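Local structure of xylosidase (Xanthomonas axonopodis pv. citri, 6XN2) at residues Ala84-Leu89 with Tyr132-Arg137. The protein probably hydrolyses beta-xylosidic bonds in xylan-derived oligosaccharides, as a family 43 glycoside hydrolase with xylosidase activity. Residues are numbered along the deposited sequence; the frame is centred on the assembly and turned at random.
Sequences ADYHVL and YFPAKR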
ATOM      1  N   ALA A  84     -11.433  -4.743 -11.104  1.00 34.83           N
ATOM      2  CA  ALA A  84     -11.536  -4.047 -12.386  1.00 31.15           C
ATOM      3  C   ALA A  84     -11.753  -2.548 -12.244  1.00 31.57           C
ATOM      4  O   ALA A  84     -11.744  -1.826 -13.237  1.00 31.75           O
ATOM      5  CB  ALA A  84     -12.665  -4.648 -13.216  1.00 33.75           C
ATOM      6  N   ASP A  85     -11.980  -2.093 -11.025  1.00 31.17           N
ATOM      7  CA  ASP A  85     -12.368  -0.674 -10.860  1.00 31.60           C
ATOM      8  C   ASP A  85     -11.971  -0.135  -9.489  1.00 32.67           C
ATOM      9  O   ASP A  85     -11.605  -0.903  -8.637  1.00 29.64           O
ATOM     10  CB  ASP A  85     -13.880  -0.555 -11.023  1.00 31.31           C
ATOM     11  CG  ASP A  85     -14.648  -1.124  -9.848  1.00 35.98           C
ATOM     12  OD1 ASP A  85     -14.881  -0.391  -8.939  1.00 31.71           O
ATOM     13  OD2 ASP A  85     -14.973  -2.292  -9.874  1.00 35.26           O
ATOM     14  N   TYR A  86     -12.083   1.176  -9.329  1.00 29.69           N
ATOM     15  CA  TYR A  86     -11.769   1.811  -8.101  1.00 28.82           C
ATOM     16  C   TYR A  86     -12.857   2.748  -7.647  1.00 31.35           C
ATOM     17  O   TYR A  86     -13.451   3.420  -8.417  1.00 30.03           O
ATOM     18  CB  TYR A  86     -10.489   2.637  -8.227  1.00 28.06           C
ATOM     19  CG  TYR A  86      -9.259   1.849  -8.534  1.00 28.93           C
ATOM     20  CD1 TYR A  86      -8.841   0.856  -7.711  1.00 30.10           C
ATOM     21  CD2 TYR A  86      -8.525   2.108  -9.637  1.00 27.06           C
ATOM     22  CE1 TYR A  86      -7.735   0.131  -7.990  1.00 29.62           C
ATOM     23  CE2 TYR A  86      -7.409   1.386  -9.927  1.00 29.27           C
ATOM     24  CZ  TYR A  86      -7.020   0.393  -9.096  1.00 29.24           C
ATOM     25  OH  TYR A  86      -5.924  -0.343  -9.384  1.00 31.01           O
ATOM     26  N   HIS A  87     -13.082   2.722  -6.350  1.00 28.55           N
ATOM     27  CA  HIS A  87     -13.985   3.709  -5.736  1.00 32.01           C
ATOM     28  C   HIS A  87     -13.149   4.663  -4.894  1.00 30.25           C
ATOM     29  O   HIS A  87     -12.011   4.382  -4.636  1.00 31.38           O
ATOM     30  CB  HIS A  87     -14.996   3.042  -4.816  1.00 31.10           C
ATOM     31  CG  HIS A  87     -16.092   2.344  -5.523  1.00 31.09           C
ATOM     32  ND1 HIS A  87     -17.397   2.590  -5.263  1.00 35.15           N
ATOM     33  CD2 HIS A  87     -16.074   1.398  -6.462  1.00 32.56           C
ATOM     34  CE1 HIS A  87     -18.132   1.831  -6.017  1.00 34.94           C
ATOM     35  NE2 HIS A  87     -17.353   1.106  -6.749  1.00 31.80           N
ATOM     36  N   VAL A  88     -13.747   5.765  -4.500  1.00 29.98           N
ATOM     37  CA  VAL A  88     -13.110   6.668  -3.573  1.00 29.01           C
ATOM     38  C   VAL A  88     -13.992   6.814  -2.340  1.00 30.65           C
ATOM     39  O   VAL A  88     -15.137   6.975  -2.464  1.00 32.13           O
ATOM     40  CB  VAL A  88     -12.805   8.028  -4.189  1.00 31.89           C
ATOM     41  CG1 VAL A  88     -12.189   8.943  -3.177  1.00 30.41           C
ATOM     42  CG2 VAL A  88     -11.871   7.861  -5.347  1.00 31.52           C
ATOM     43  N   LEU A  89     -13.432   6.708  -1.157  1.00 30.91           N
ATOM     44  CA  LEU A  89     -14.193   6.857   0.075  1.00 30.05           C
ATOM     45  C   LEU A  89     -13.766   8.130   0.796  1.00 31.01           C
ATOM     46  O   LEU A  89     -12.649   8.604   0.614  1.00 30.12           O
ATOM     47  CB  LEU A  89     -13.997   5.636   0.983  1.00 27.48           C
ATOM     48  CG  LEU A  89     -14.131   4.271   0.305  1.00 27.09           C
ATOM     49  CD1 LEU A  89     -13.764   3.128   1.263  1.00 29.74           C
ATOM     50  CD2 LEU A  89     -15.529   4.065  -0.244  1.00 30.99           C
ATOM     51  N   TYR A 132      -2.829   6.827  -8.897  1.00 26.18           N
ATOM     52  CA  TYR A 132      -1.802   5.883  -9.327  1.00 22.75           C
ATOM     53  C   TYR A 132      -2.275   4.462  -9.074  1.00 26.62           C
ATOM     54  O   TYR A 132      -2.758   4.162  -7.989  1.00 25.90           O
ATOM     55  CB  TYR A 132      -0.485   6.139  -8.590  1.00 23.15           C
ATOM     56  CG  TYR A 132       0.051   7.516  -8.832  1.00 25.82           C
ATOM     57  CD1 TYR A 132      -0.429   8.604  -8.110  1.00 29.44           C
ATOM     58  CD2 TYR A 132       1.025   7.739  -9.799  1.00 24.07           C
ATOM     59  CE1 TYR A 132       0.051   9.878  -8.345  1.00 26.62           C
ATOM     60  CE2 TYR A 132       1.512   9.008 -10.042  1.00 24.10           C
ATOM     61  CZ  TYR A 132       1.023  10.072  -9.313  1.00 26.93           C
ATOM     62  OH  TYR A 132       1.505  11.333  -9.548  1.00 28.98           O
ATOM     63  N   PHE A 133      -2.139   3.588 -10.065  1.00 28.81           N
ATOM     64  CA  PHE A 133      -2.651   2.227  -9.926  1.00 24.90           C
ATOM     65  C   PHE A 133      -1.820   1.202 -10.687  1.00 28.26           C
ATOM     66  O   PHE A 133      -1.325   1.481 -11.782  1.00 26.05           O
ATOM     67  CB  PHE A 133      -4.109   2.163 -10.404  1.00 25.50           C
ATOM     68  CG  PHE A 133      -4.278   2.458 -11.870  1.00 28.67           C
ATOM     69  CD1 PHE A 133      -4.320   3.764 -12.325  1.00 29.15           C
ATOM     70  CD2 PHE A 133      -4.398   1.428 -12.791  1.00 27.05           C
ATOM     71  CE1 PHE A 133      -4.469   4.045 -13.671  1.00 27.78           C
ATOM     72  CE2 PHE A 133      -4.541   1.707 -14.147  1.00 25.24           C
ATOM     73  CZ  PHE A 133      -4.586   3.009 -14.580  1.00 27.17           C
ATOM     74  N   PRO A 134      -1.665   0.003 -10.106  1.00 26.49           N
ATOM     75  CA  PRO A 134      -1.031  -1.104 -10.813  1.00 25.20           C
ATOM     76  C   PRO A 134      -2.074  -1.920 -11.577  1.00 25.13           C
ATOM     77  O   PRO A 134      -3.163  -2.212 -11.060  1.00 27.70           O
ATOM     78  CB  PRO A 134      -0.406  -1.917  -9.682  1.00 29.01           C
ATOM     79  CG  PRO A 134      -1.385  -1.738  -8.538  1.00 27.68           C
ATOM     80  CD  PRO A 134      -2.038  -0.371  -8.729  1.00 25.97           C
ATOM     81  N   ALA A 135      -1.755  -2.270 -12.813  1.00 27.68           N
ATOM     82  CA  ALA A 135      -2.619  -3.158 -13.573  1.00 27.63           C
ATOM     83  C   ALA A 135      -1.764  -4.022 -14.474  1.00 28.40           C
ATOM     84  O   ALA A 135      -0.586  -3.738 -14.687  1.00 31.49           O
ATOM     85  CB  ALA A 135      -3.645  -2.364 -14.381  1.00 27.50           C
ATOM     86  N   LYS A 136      -2.365  -5.078 -15.000  1.00 30.16           N
ATOM     87  CA  LYS A 136      -1.646  -6.054 -15.795  1.00 29.48           C
ATOM     88  C   LYS A 136      -1.937  -5.857 -17.281  1.00 33.44           C
ATOM     89  O   LYS A 136      -3.100  -5.758 -17.683  1.00 30.91           O
ATOM     90  CB  LYS A 136      -2.035  -7.463 -15.343  1.00 30.18           C
ATOM     91  CG  LYS A 136      -1.163  -8.558 -15.896  1.00 33.78           C
ATOM     92  CD  LYS A 136      -1.453  -9.890 -15.216  1.00 34.20           C
ATOM     93  CE  LYS A 136      -0.624 -10.060 -13.955  1.00 35.48           C
ATOM     94  NZ  LYS A 136      -1.127 -11.215 -13.154  1.00 31.01           N
ATOM     95  N   ARG A 137      -0.893  -5.846 -18.085  1.00 29.78           N
ATOM     96  CA  ARG A 137      -1.037  -5.742 -19.515  1.00 32.55           C
ATOM     97  C   ARG A 137      -1.536  -7.049 -20.080  1.00 35.63           C
ATOM     98  O   ARG A 137      -1.473  -8.070 -19.440  1.00 33.69           O
ATOM     99  CB  ARG A 137       0.292  -5.440 -20.182  1.00 33.94           C
ATOM    100  CG  ARG A 137       0.973  -4.191 -19.727  1.00 34.07           C
ATOM    101  CD  ARG A 137       2.185  -3.801 -20.535  1.00 38.32           C
ATOM    102  NE  ARG A 137       3.058  -4.911 -20.839  1.00 44.55           N
ATOM    103  CZ  ARG A 137       4.362  -4.932 -20.615  1.00 45.37           C
ATOM    104  NH1 ARG A 137       4.940  -3.920 -20.043  1.00 44.77           N
ATOM    105  NH2 ARG A 137       5.078  -5.982 -20.938  1.00 43.77           N
TER
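Tyr86 reaches from one beta-sheet to the next and ends against Phe133, its hydroxyl OH lying 3.3 Å from Phe133 CB. The ring follows close behind, with Tyr86 CE2 3.4 Å from the same Phe133 CB, so the tight part of the contact is the hydroxyl-bearing end of the tyrosine against a single methylene. The two side chains cross at about a right angle. The strand backbone presents CB of Phe133 to the tyrosine, while CG, set between the backbone N and carbonyl carbon (chi1 64°), swings the ring off to one side. The rings meet obliquely, with centroids 6.0 Å apart and planes at 61°.

Packing slackens toward Pro134, whose CD lies 3.9 Å from Tyr86 OH. The carbonyl O of Pro134, 3.7 Å from that hydroxyl, is not its hydrogen-bond partner; the backbone O of Trp118 is. Tyrosine suits this place because its long flat ring spans the gap between strands whose nearest CA atoms, those of Tyr86 and Phe133, are 9.3 Å apart, while its buried hydroxyl still finds an acceptor. Phenylalanine supplies a wholly apolar neighbour, and its side chain also touches Leu105 of strand 99-106. Proline adds a compact apolar ring that rests on Trp118 and Pro171 as well. All three touching residues are buried; the more open end of the second segment is at Lys136 and Arg137, away from the tyrosine.

The Pro134 side chain lies about 5 Å from bound beta-D-xylopyranose and about 8 Å from the calcium ion. The contact joins two neighbouring blades of the five-bladed beta-propeller known for family 43 glycoside hydrolases, strands 85-91 and 128-136 each lying in a four-stranded antiparallel sheet, with the substrate site at the centre.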